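Long-range contacts in mucus binding protein (Lactobacillus reuteri, PDB 3I57), which probably binds mucus as a cell-wall-linked surface protein, this chain being a type 2 repeat that also binds immunoglobulin: residues Lys3-Tyr8 with Leu17-Leu22; Gln7-Glu12 with Phe68-Phe73; His75-Val80 with Asn123-Asp128. All blocks are in the same frame, centred on the assembly; numbering follows the deposited sequence.

Contact 1. Residues Lys3-Tyr8 with Leu17-Leu22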
loop_
_atom_site.group_PDB
_atom_site.type_symbol
_atom_site.label_atom_id
_atom_site.label_comp_id
_atom_site.label_asym_id
_atom_site.label_seq_id
_atom_site.Cartn_x
_atom_site.Cartn_y
_atom_site.Cartn_z
ATOM N N LYS A 3 -22.505 -30.390 -21.912
ATOM C CA LYS A 3 -22.404 -29.142 -21.148
ATOM C C LYS A 3 -20.968 -28.763 -20.958
ATOM O O LYS A 3 -20.106 -29.618 -20.757
ATOM C CB LYS A 3 -23.055 -29.277 -19.762
ATOM C CG LYS A 3 -24.555 -29.461 -19.772
ATOM C CD LYS A 3 -25.071 -29.663 -18.326
ATOM C CE LYS A 3 -26.471 -29.071 -18.157
ATOM N NZ LYS A 3 -26.543 -27.609 -18.523
ATOM N N VAL A 4 -20.725 -27.462 -20.995
ATOM C CA VAL A 4 -19.401 -26.920 -20.857
ATOM C C VAL A 4 -19.495 -25.814 -19.796
ATOM O O VAL A 4 -20.508 -25.106 -19.726
ATOM C CB VAL A 4 -18.918 -26.287 -22.190
ATOM C CG1 VAL A 4 -17.647 -25.487 -21.943
ATOM C CG2 VAL A 4 -18.658 -27.350 -23.204
ATOM N N HIS A 5 -18.457 -25.667 -18.987
ATOM C CA HIS A 5 -18.466 -24.630 -17.953
ATOM C C HIS A 5 -17.164 -23.880 -18.044
ATOM O O HIS A 5 -16.110 -24.472 -17.937
ATOM C CB HIS A 5 -18.573 -25.291 -16.559
ATOM C CG HIS A 5 -19.653 -26.318 -16.475
ATOM N ND1 HIS A 5 -20.990 -25.978 -16.379
ATOM C CD2 HIS A 5 -19.605 -27.666 -16.506
ATOM C CE1 HIS A 5 -21.717 -27.081 -16.341
ATOM N NE2 HIS A 5 -20.902 -28.122 -16.413
ATOM N N VAL A 6 -17.226 -22.569 -18.206
ATOM C CA VAL A 6 -15.989 -21.803 -18.290
ATOM C C VAL A 6 -15.859 -20.990 -17.024
ATOM O O VAL A 6 -16.734 -20.199 -16.701
ATOM C CB VAL A 6 -15.999 -20.858 -19.495
ATOM C CG1 VAL A 6 -14.680 -20.101 -19.561
ATOM C CG2 VAL A 6 -16.255 -21.644 -20.772
ATOM N N GLN A 7 -14.765 -21.195 -16.299
ATOM C CA GLN A 7 -14.678 -20.661 -14.937
ATOM C C GLN A 7 -13.627 -19.572 -14.896
ATOM O O GLN A 7 -12.475 -19.818 -15.205
ATOM C CB GLN A 7 -14.337 -21.791 -13.945
ATOM C CG GLN A 7 -15.455 -22.865 -13.929
ATOM C CD GLN A 7 -15.020 -24.167 -13.284
ATOM O OE1 GLN A 7 -15.729 -24.754 -12.435
ATOM N NE2 GLN A 7 -13.868 -24.632 -13.674
ATOM N N TYR A 8 -14.042 -18.382 -14.501
ATOM C CA TYR A 8 -13.136 -17.235 -14.376
ATOM C C TYR A 8 -12.600 -17.163 -12.935
ATOM O O TYR A 8 -13.381 -17.079 -11.982
ATOM C CB TYR A 8 -13.862 -15.948 -14.794
ATOM C CG TYR A 8 -14.134 -15.929 -16.263
ATOM C CD1 TYR A 8 -15.242 -16.596 -16.776
ATOM C CD2 TYR A 8 -13.247 -15.340 -17.158
ATOM C CE1 TYR A 8 -15.491 -16.642 -18.118
ATOM C CE2 TYR A 8 -13.488 -15.371 -18.534
ATOM C CZ TYR A 8 -14.619 -16.041 -19.001
ATOM O OH TYR A 8 -14.902 -16.091 -20.343
ATOM N N LEU A 17 -14.646 -16.263 -9.716
ATOM C CA LEU A 17 -15.260 -14.955 -9.893
ATOM C C LEU A 17 -16.579 -15.042 -10.651
ATOM O O LEU A 17 -17.460 -14.237 -10.407
ATOM C CB LEU A 17 -14.322 -14.047 -10.665
ATOM C CG LEU A 17 -12.945 -13.910 -10.035
ATOM C CD1 LEU A 17 -11.980 -13.382 -11.130
ATOM C CD2 LEU A 17 -13.021 -12.996 -8.812
ATOM N N ARG A 18 -16.696 -16.002 -11.564
ATOM C CA ARG A 18 -17.911 -16.188 -12.374
ATOM C C ARG A 18 -17.786 -17.509 -13.114
ATOM O O ARG A 18 -16.681 -17.967 -13.400
ATOM C CB ARG A 18 -18.035 -15.064 -13.403
ATOM C CG ARG A 18 -19.393 -14.907 -14.102
ATOM C CD ARG A 18 -19.318 -13.749 -15.127
ATOM N NE ARG A 18 -18.857 -14.162 -16.468
ATOM C CZ ARG A 18 -18.461 -13.302 -17.415
ATOM N NH1 ARG A 18 -18.406 -11.994 -17.154
ATOM N NH2 ARG A 18 -18.102 -13.748 -18.621
ATOM N N GLN A 19 -18.921 -18.133 -13.394
ATOM C CA GLN A 19 -18.927 -19.312 -14.276
ATOM C C GLN A 19 -19.965 -19.143 -15.354
ATOM O O GLN A 19 -21.114 -18.759 -15.061
ATOM C CB GLN A 19 -19.266 -20.578 -13.490
ATOM C CG GLN A 19 -19.336 -21.846 -14.379
ATOM C CD GLN A 19 -19.473 -23.091 -13.535
ATOM O OE1 GLN A 19 -18.637 -23.343 -12.663
ATOM N NE2 GLN A 19 -20.520 -23.888 -13.798
ATOM N N ASP A 20 -19.568 -19.433 -16.592
ATOM C CA ASP A 20 -20.479 -19.348 -17.729
ATOM C C ASP A 20 -20.733 -20.769 -18.173
ATOM O O ASP A 20 -19.769 -21.501 -18.444
ATOM C CB ASP A 20 -19.823 -18.599 -18.912
ATOM C CG ASP A 20 -19.575 -17.108 -18.630
ATOM O OD1 ASP A 20 -20.014 -16.618 -17.582
ATOM O OD2 ASP A 20 -18.962 -16.430 -19.486
ATOM N N ASP A 21 -22.013 -21.133 -18.273
ATOM C CA ASP A 21 -22.447 -22.441 -18.761
ATOM C C ASP A 21 -22.862 -22.365 -20.225
ATOM O O ASP A 21 -23.461 -21.364 -20.658
ATOM C CB ASP A 21 -23.634 -22.941 -17.941
ATOM C CG ASP A 21 -23.239 -23.425 -16.578
ATOM O OD1 ASP A 21 -22.035 -23.425 -16.256
ATOM O OD2 ASP A 21 -24.154 -23.830 -15.825
ATOM N N LEU A 22 -22.535 -23.413 -20.991
ATOM C CA LEU A 22 -22.972 -23.542 -22.389
ATOM C C LEU A 22 -23.440 -24.976 -22.581
ATOM O O LEU A 22 -22.906 -25.870 -21.956
ATOM C CB LEU A 22 -21.800 -23.281 -23.357
ATOM C CG LEU A 22 -20.738 -22.298 -22.863
ATOM C CD1 LEU A 22 -19.411 -22.499 -23.586
ATOM C CD2 LEU A 22 -21.238 -20.898 -23.083
HETATM O O HOH W 1 -25.044 -26.132 -16.458
#
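His5 swings its ring beside its own backbone N (chi1 -48°), while Gln19 on the facing strand holds CG anti to the backbone N (chi1 178°) and runs on extended, so that both side chains converge on Asp21. The two strands form the antiparallel N-terminal hairpin of a beta-grasp, ubiquitin-like mucin-binding domain. Asp21 OD1 is gripped twice: His5 ND1 reaches it at 2.8 Å in an almost straight bond, coming from above the carboxylate plane, and Gln19 NE2 takes its syn lone pair at 2.9 Å. The other oxygen, Asp21 OD2, binds a water that accepts from Lys3 NZ, an ammonium also paired with Asp23. Because His5 NE2 meets Asp66, the imidazole lies between two carboxylates, which may favour its charged form.

Val4, Val6 and Tyr8 line the other face of the hairpin with Arg18, Asp20 and Leu22. Arg18 bends at chi3 to meet Asp20 side-on, NE to OD1 and NH2 to OD2, both oxygens using syn lone pairs. This salt bridge holds the guanidinium over the face of the Tyr8 ring, CZ 4.9 Å from its centroid, in a cation-pi contact with the planes tilted 56° apart. Tyr32 bonds both Tyr8 OH and Asp20 OD2. At the opposite end Leu22 CD1 rests on Val4 CG1 at 3.8 Å. A classic beta bulge sets Leu17 and Arg18 both against Tyr8: Tyr8 N donates to Arg18 O at 2.9 Å, and Leu17 N to Tyr8 O at 2.7 Å.

Contact 2. Residues Gln7-Glu12 with Phe68-Phe73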
loop_
_atom_site.group_PDB
_atom_site.type_symbol
_atom_site.label_atom_id
_atom_site.label_comp_id
_atom_site.label_asym_id
_atom_site.label_seq_id
_atom_site.Cartn_x
_atom_site.Cartn_y
_atom_site.Cartn_z
ATOM N N GLN A 7 -14.765 -21.195 -16.299
ATOM C CA GLN A 7 -14.678 -20.661 -14.937
ATOM C C GLN A 7 -13.627 -19.572 -14.896
ATOM O O GLN A 7 -12.475 -19.818 -15.205
ATOM C CB GLN A 7 -14.337 -21.791 -13.945
ATOM C CG GLN A 7 -15.455 -22.865 -13.929
ATOM C CD GLN A 7 -15.020 -24.167 -13.284
ATOM O OE1 GLN A 7 -15.729 -24.754 -12.435
ATOM N NE2 GLN A 7 -13.868 -24.632 -13.674
ATOM N N TYR A 8 -14.042 -18.382 -14.501
ATOM C CA TYR A 8 -13.136 -17.235 -14.376
ATOM C C TYR A 8 -12.600 -17.163 -12.935
ATOM O O TYR A 8 -13.381 -17.079 -11.982
ATOM C CB TYR A 8 -13.862 -15.948 -14.794
ATOM C CG TYR A 8 -14.134 -15.929 -16.263
ATOM C CD1 TYR A 8 -15.242 -16.596 -16.776
ATOM C CD2 TYR A 8 -13.247 -15.340 -17.158
ATOM C CE1 TYR A 8 -15.491 -16.642 -18.118
ATOM C CE2 TYR A 8 -13.488 -15.371 -18.534
ATOM C CZ TYR A 8 -14.619 -16.041 -19.001
ATOM O OH TYR A 8 -14.902 -16.091 -20.343
ATOM N N ILE A 9 -11.280 -17.228 -12.786
ATOM C CA ILE A 9 -10.662 -17.465 -11.474
ATOM C C ILE A 9 -9.663 -16.379 -11.082
ATOM O O ILE A 9 -8.858 -15.981 -11.914
ATOM C CB ILE A 9 -9.862 -18.786 -11.485
ATOM C CG1 ILE A 9 -10.759 -19.983 -11.845
ATOM C CG2 ILE A 9 -9.207 -19.037 -10.113
ATOM C CD1 ILE A 9 -11.993 -19.995 -11.059
ATOM N N ASP A 10 -9.695 -15.937 -9.818
ATOM C CA ASP A 10 -8.591 -15.112 -9.266
ATOM C C ASP A 10 -7.566 -16.085 -8.710
ATOM O O ASP A 10 -7.799 -16.754 -7.683
ATOM C CB ASP A 10 -9.073 -14.170 -8.161
ATOM C CG ASP A 10 -7.935 -13.374 -7.510
ATOM O OD1 ASP A 10 -6.771 -13.778 -7.601
ATOM O OD2 ASP A 10 -8.223 -12.328 -6.907
ATOM N N GLY A 11 -6.457 -16.213 -9.430
ATOM C CA GLY A 11 -5.430 -17.181 -9.071
ATOM C C GLY A 11 -4.535 -16.732 -7.937
ATOM O O GLY A 11 -3.672 -17.501 -7.488
ATOM N N GLU A 12 -4.733 -15.510 -7.447
ATOM C CA GLU A 12 -3.967 -15.075 -6.284
ATOM C C GLU A 12 -4.686 -15.447 -5.020
ATOM O O GLU A 12 -4.044 -15.721 -4.014
ATOM C CB GLU A 12 -3.714 -13.557 -6.280
ATOM C CG GLU A 12 -2.872 -13.099 -7.449
ATOM C CD GLU A 12 -2.266 -11.716 -7.248
ATOM O OE1 GLU A 12 -2.320 -11.147 -6.126
ATOM O OE2 GLU A 12 -1.731 -11.207 -8.235
ATOM N N PHE A 68 -14.888 -28.732 -18.257
ATOM C CA PHE A 68 -14.577 -27.517 -17.505
ATOM C C PHE A 68 -13.326 -26.855 -18.041
ATOM O O PHE A 68 -12.325 -27.543 -18.290
ATOM C CB PHE A 68 -14.362 -27.865 -16.014
ATOM C CG PHE A 68 -15.594 -28.451 -15.347
ATOM C CD1 PHE A 68 -16.406 -27.663 -14.556
ATOM C CD2 PHE A 68 -15.937 -29.790 -15.521
ATOM C CE1 PHE A 68 -17.558 -28.203 -13.916
ATOM C CE2 PHE A 68 -17.082 -30.339 -14.907
ATOM C CZ PHE A 68 -17.887 -29.560 -14.113
ATOM N N TYR A 69 -13.346 -25.528 -18.187
ATOM C CA TYR A 69 -12.141 -24.811 -18.589
ATOM C C TYR A 69 -11.998 -23.575 -17.738
ATOM O O TYR A 69 -12.957 -22.803 -17.617
ATOM C CB TYR A 69 -12.248 -24.374 -20.048
ATOM C CG TYR A 69 -12.513 -25.532 -20.943
ATOM C CD1 TYR A 69 -11.484 -26.401 -21.307
ATOM C CD2 TYR A 69 -13.808 -25.815 -21.380
ATOM C CE1 TYR A 69 -11.731 -27.489 -22.107
ATOM C CE2 TYR A 69 -14.051 -26.897 -22.202
ATOM C CZ TYR A 69 -13.016 -27.729 -22.554
ATOM O OH TYR A 69 -13.263 -28.811 -23.374
ATOM N N THR A 70 -10.812 -23.378 -17.176
ATOM C CA THR A 70 -10.556 -22.193 -16.340
ATOM C C THR A 70 -9.877 -21.048 -17.112
ATOM O O THR A 70 -9.134 -21.259 -18.091
ATOM C CB THR A 70 -9.721 -22.554 -15.093
ATOM O OG1 THR A 70 -8.488 -23.149 -15.505
ATOM C CG2 THR A 70 -10.473 -23.549 -14.180
ATOM N N VAL A 71 -10.194 -19.816 -16.705
ATOM C CA VAL A 71 -9.512 -18.646 -17.206
ATOM C C VAL A 71 -8.971 -17.981 -15.955
ATOM O O VAL A 71 -9.733 -17.526 -15.099
ATOM C CB VAL A 71 -10.472 -17.653 -17.957
ATOM C CG1 VAL A 71 -9.691 -16.451 -18.462
ATOM C CG2 VAL A 71 -11.119 -18.335 -19.165
ATOM N N ILE A 72 -7.657 -17.949 -15.830
ATOM C CA ILE A 72 -7.072 -17.634 -14.540
ATOM C C ILE A 72 -6.418 -16.266 -14.650
ATOM O O ILE A 72 -5.706 -15.994 -15.612
ATOM C CB ILE A 72 -6.018 -18.700 -14.101
ATOM C CG1 ILE A 72 -6.678 -20.066 -13.885
ATOM C CG2 ILE A 72 -5.332 -18.295 -12.770
ATOM C CD1 ILE A 72 -5.686 -21.232 -13.715
ATOM N N PHE A 73 -6.674 -15.416 -13.661
ATOM C CA PHE A 73 -6.077 -14.091 -13.625
ATOM C C PHE A 73 -5.181 -13.885 -12.417
ATOM O O PHE A 73 -5.357 -14.525 -11.382
ATOM C CB PHE A 73 -7.176 -13.033 -13.519
ATOM C CG PHE A 73 -8.155 -13.064 -14.647
ATOM C CD1 PHE A 73 -7.997 -12.227 -15.729
ATOM C CD2 PHE A 73 -9.221 -13.937 -14.626
ATOM C CE1 PHE A 73 -8.916 -12.249 -16.788
ATOM C CE2 PHE A 73 -10.143 -13.981 -15.694
ATOM C CZ PHE A 73 -9.974 -13.137 -16.761
#
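Parallel pairing of the first strand with strand 67-80 sets Gln7 to Asp10 against Thr70 to Phe73. The hydrogen bonds zigzag across: Gln7 N to Tyr69 O, Val71 N to Gln7 O (2.7 Å), Ile9 N to Val71 O, and Phe73 N to Ile9 O. Tyr8, Val71 and Phe73 share one face. Tyr8 and Phe73 run side by side and meet edge against edge, CD2 to CE2 at 3.7 Å, while Val71 CG2 makes an off-centre CH-pi contact 4.3 Å from the centroid of the Tyr8 ring. In this beta-grasp domain that is the face packed by helix 35-43, whose Ile38 touches both Val71 and Phe73. On the other face Ile9 CB lies 4.2 Å from Ile72 CG1.

Where the first strand ends, Gly11 N still donates to Phe73 O at 2.8 Å, and Gly11 CA passes 3.9 Å from Ile72 CG2; a CB on it would collide with that methyl. Asp10, its CG anti to the backbone N (chi1 176°), helps to hold the turn: OD1 accepts from Glu12 N at 2.7 Å, an Asx turn, and also from Thr13 N, while OD2 is bonded by His75 NE2 and Tyr46 OH.

Contact 3. Residues His75-Val80 with Asn123-Asp128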
loop_
_atom_site.group_PDB
_atom_site.type_symbol
_atom_site.label_atom_id
_atom_site.label_comp_id
_atom_site.label_asym_id
_atom_site.label_seq_id
_atom_site.Cartn_x
_atom_site.Cartn_y
_atom_site.Cartn_z
ATOM N N HIS A 75 -3.507 -10.284 -10.156
ATOM C CA HIS A 75 -3.886 -8.870 -9.962
ATOM C C HIS A 75 -2.877 -7.993 -10.711
ATOM O O HIS A 75 -1.670 -8.162 -10.515
ATOM C CB HIS A 75 -3.828 -8.504 -8.481
ATOM C CG HIS A 75 -4.816 -9.228 -7.623
ATOM N ND1 HIS A 75 -5.125 -8.815 -6.340
ATOM C CD2 HIS A 75 -5.586 -10.317 -7.868
ATOM C CE1 HIS A 75 -6.027 -9.636 -5.829
ATOM N NE2 HIS A 75 -6.318 -10.558 -6.734
ATOM N N HIS A 76 -3.352 -7.101 -11.568
ATOM C CA HIS A 76 -2.461 -6.147 -12.207
ATOM C C HIS A 76 -1.897 -5.163 -11.164
ATOM O O HIS A 76 -2.621 -4.679 -10.288
ATOM C CB HIS A 76 -3.164 -5.385 -13.343
ATOM C CG HIS A 76 -2.236 -4.461 -14.054
ATOM N ND1 HIS A 76 -1.207 -4.922 -14.852
ATOM C CD2 HIS A 76 -2.074 -3.120 -13.966
ATOM C CE1 HIS A 76 -0.500 -3.893 -15.285
ATOM N NE2 HIS A 76 -1.010 -2.788 -14.771
ATOM N N ARG A 77 -0.596 -4.896 -11.247
ATOM C CA ARG A 77 0.064 -3.964 -10.336
ATOM C C ARG A 77 0.783 -2.858 -11.078
ATOM O O ARG A 77 1.208 -3.038 -12.222
ATOM C CB ARG A 77 1.036 -4.716 -9.423
ATOM C CG ARG A 77 0.297 -5.619 -8.416
ATOM C CD ARG A 77 1.213 -6.461 -7.536
ATOM N NE ARG A 77 0.409 -7.132 -6.517
ATOM C CZ ARG A 77 -0.231 -8.281 -6.725
ATOM N NH1 ARG A 77 -0.137 -8.883 -7.901
ATOM N NH2 ARG A 77 -0.962 -8.814 -5.759
ATOM N N GLU A 78 0.914 -1.714 -10.420
ATOM C CA GLU A 78 1.651 -0.593 -10.978
ATOM C C GLU A 78 2.390 0.124 -9.850
ATOM O O GLU A 78 1.872 0.288 -8.746
ATOM C CB GLU A 78 0.713 0.374 -11.703
ATOM C CG GLU A 78 -0.453 0.866 -10.845
ATOM C CD GLU A 78 -1.367 1.853 -11.578
ATOM O OE1 GLU A 78 -2.202 1.383 -12.387
ATOM O OE2 GLU A 78 -1.253 3.088 -11.333
ATOM N N ASN A 79 3.616 0.535 -10.128
ATOM C CA ASN A 79 4.365 1.272 -9.131
ATOM C C ASN A 79 3.775 2.665 -8.969
ATOM O O ASN A 79 3.471 3.346 -9.961
ATOM C CB ASN A 79 5.829 1.412 -9.547
ATOM C CG ASN A 79 6.493 0.088 -9.829
ATOM O OD1 ASN A 79 6.339 -0.867 -9.085
ATOM N ND2 ASN A 79 7.283 0.043 -10.905
ATOM N N VAL A 80 3.618 3.102 -7.726
ATOM C CA VAL A 80 3.096 4.442 -7.460
ATOM C C VAL A 80 4.032 5.285 -6.584
ATOM O O VAL A 80 4.912 4.763 -5.894
ATOM C CB VAL A 80 1.656 4.418 -6.817
ATOM C CG1 VAL A 80 0.648 3.738 -7.734
ATOM C CG2 VAL A 80 1.674 3.719 -5.431
ATOM N N ASN A 123 7.736 4.767 -1.568
ATOM C CA ASN A 123 7.009 4.394 -2.769
ATOM C C ASN A 123 6.268 3.119 -2.506
ATOM O O ASN A 123 6.505 2.466 -1.517
ATOM C CB ASN A 123 7.955 4.212 -3.953
ATOM C CG ASN A 123 8.395 5.539 -4.498
ATOM O OD1 ASN A 123 8.026 5.935 -5.611
ATOM N ND2 ASN A 123 9.108 6.274 -3.687
ATOM N N GLY A 124 5.367 2.772 -3.399
ATOM C CA GLY A 124 4.608 1.546 -3.221
ATOM C C GLY A 124 4.191 0.955 -4.558
ATOM O O GLY A 124 4.538 1.459 -5.627
ATOM N N VAL A 125 3.474 -0.164 -4.466
ATOM C CA VAL A 125 2.954 -0.843 -5.630
ATOM C C VAL A 125 1.455 -1.020 -5.400
ATOM O O VAL A 125 1.031 -1.663 -4.419
ATOM C CB VAL A 125 3.543 -2.216 -5.728
ATOM C CG1 VAL A 125 2.840 -3.011 -6.823
ATOM C CG2 VAL A 125 5.077 -2.134 -5.958
ATOM N N LEU A 126 0.674 -0.471 -6.322
ATOM C CA LEU A 126 -0.769 -0.473 -6.221
ATOM C C LEU A 126 -1.291 -1.745 -6.874
ATOM O O LEU A 126 -0.838 -2.140 -7.944
ATOM C CB LEU A 126 -1.352 0.747 -6.927
ATOM C CG LEU A 126 -2.843 0.702 -7.188
ATOM C CD1 LEU A 126 -3.616 0.857 -5.884
ATOM C CD2 LEU A 126 -3.193 1.784 -8.237
ATOM N N ASP A 127 -2.199 -2.404 -6.170
ATOM C CA ASP A 127 -2.909 -3.566 -6.692
ATOM C C ASP A 127 -4.194 -3.021 -7.291
ATOM O O ASP A 127 -5.046 -2.515 -6.575
ATOM C CB ASP A 127 -3.196 -4.498 -5.515
ATOM C CG ASP A 127 -3.985 -5.765 -5.914
ATOM O OD1 ASP A 127 -4.801 -5.697 -6.845
ATOM O OD2 ASP A 127 -3.808 -6.810 -5.254
ATOM N N ASP A 128 -4.305 -3.100 -8.612
ATOM C CA ASP A 128 -5.438 -2.559 -9.315
ATOM C C ASP A 128 -6.758 -3.257 -8.982
ATOM O O ASP A 128 -7.823 -2.665 -9.193
ATOM C CB ASP A 128 -5.193 -2.624 -10.819
ATOM C CG ASP A 128 -4.304 -1.508 -11.332
ATOM O OD1 ASP A 128 -4.084 -0.475 -10.640
ATOM O OD2 ASP A 128 -3.841 -1.680 -12.478
HETATM O O HOH W 2 -0.918 -7.047 -3.492
#
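The His75 ring receives Asp127 OD2 at its edge, in the ring plane, and meets the Tyr46 ring with planes nearly perpendicular. The Arg77 guanidinium has Asp127 CG over one face and a water in plane at its edge. Asp127 holds CG anti to its backbone N (chi1 178°), which carries the carboxylate across to the facing strand. His75 ND1 donates to the syn lone pair of Asp127 OD2, a short bond of 2.6 Å. Arg77 NH2 stands 3.5 Å from the same oxygen, a salt bridge of charges alone, since no N-H points at it; that nitrogen binds the water at 2.9 Å and pairs more closely with Glu12. Asp127 OD1 takes the backbone N of Val129 and of Thr130, so an alanine here would probably loosen both the hold on the His75 ring and the turn after the strand.

On the face of Glu78 and Leu126, Glu78 and Asp128 bring like charges together, OE1 to OD1 at 3.2 Å with carboxylates turned 78° apart, which may raise the pKa of one. Leu126 CD2 lies alongside Glu78 CD at 3.8 Å, and Leu126 CB meets Val80 CG1 at 3.7 Å. Between Val80 and Gly124 each N-H approaches the other's carbonyl from above its plane. Strand 67-80, which also pairs with strand 2-10, here takes strand 112-127 as its antiparallel neighbour, so that one mixed sheet runs from the mucin-binding part into the Muc B2-like part; strand 133-135, next to strand 112-127, lays Val133 against both Val80 and Leu126.

From the N terminus, contact 1 closes the tight hairpin of strands 2-10 and 15-24. Contact 2 opens on the same first strand, sharing Gln7 and Tyr8, but closes only after a 55-residue excursion through the rest of the hairpin, helix 35-43 and strand 46-51; the two therefore interlock, leaving strand 2-10 between its partners. Contact 3 follows in series: strand 67-80 runs on and pairs with strand 112-127, closing a 42-residue loop that includes strand 93-104. Contacts 2 and 3 meet where Asp10 bonds His75 and Glu12 bridges to Arg77, tying the end of the first strand to the place where strand 67-80 changes partners.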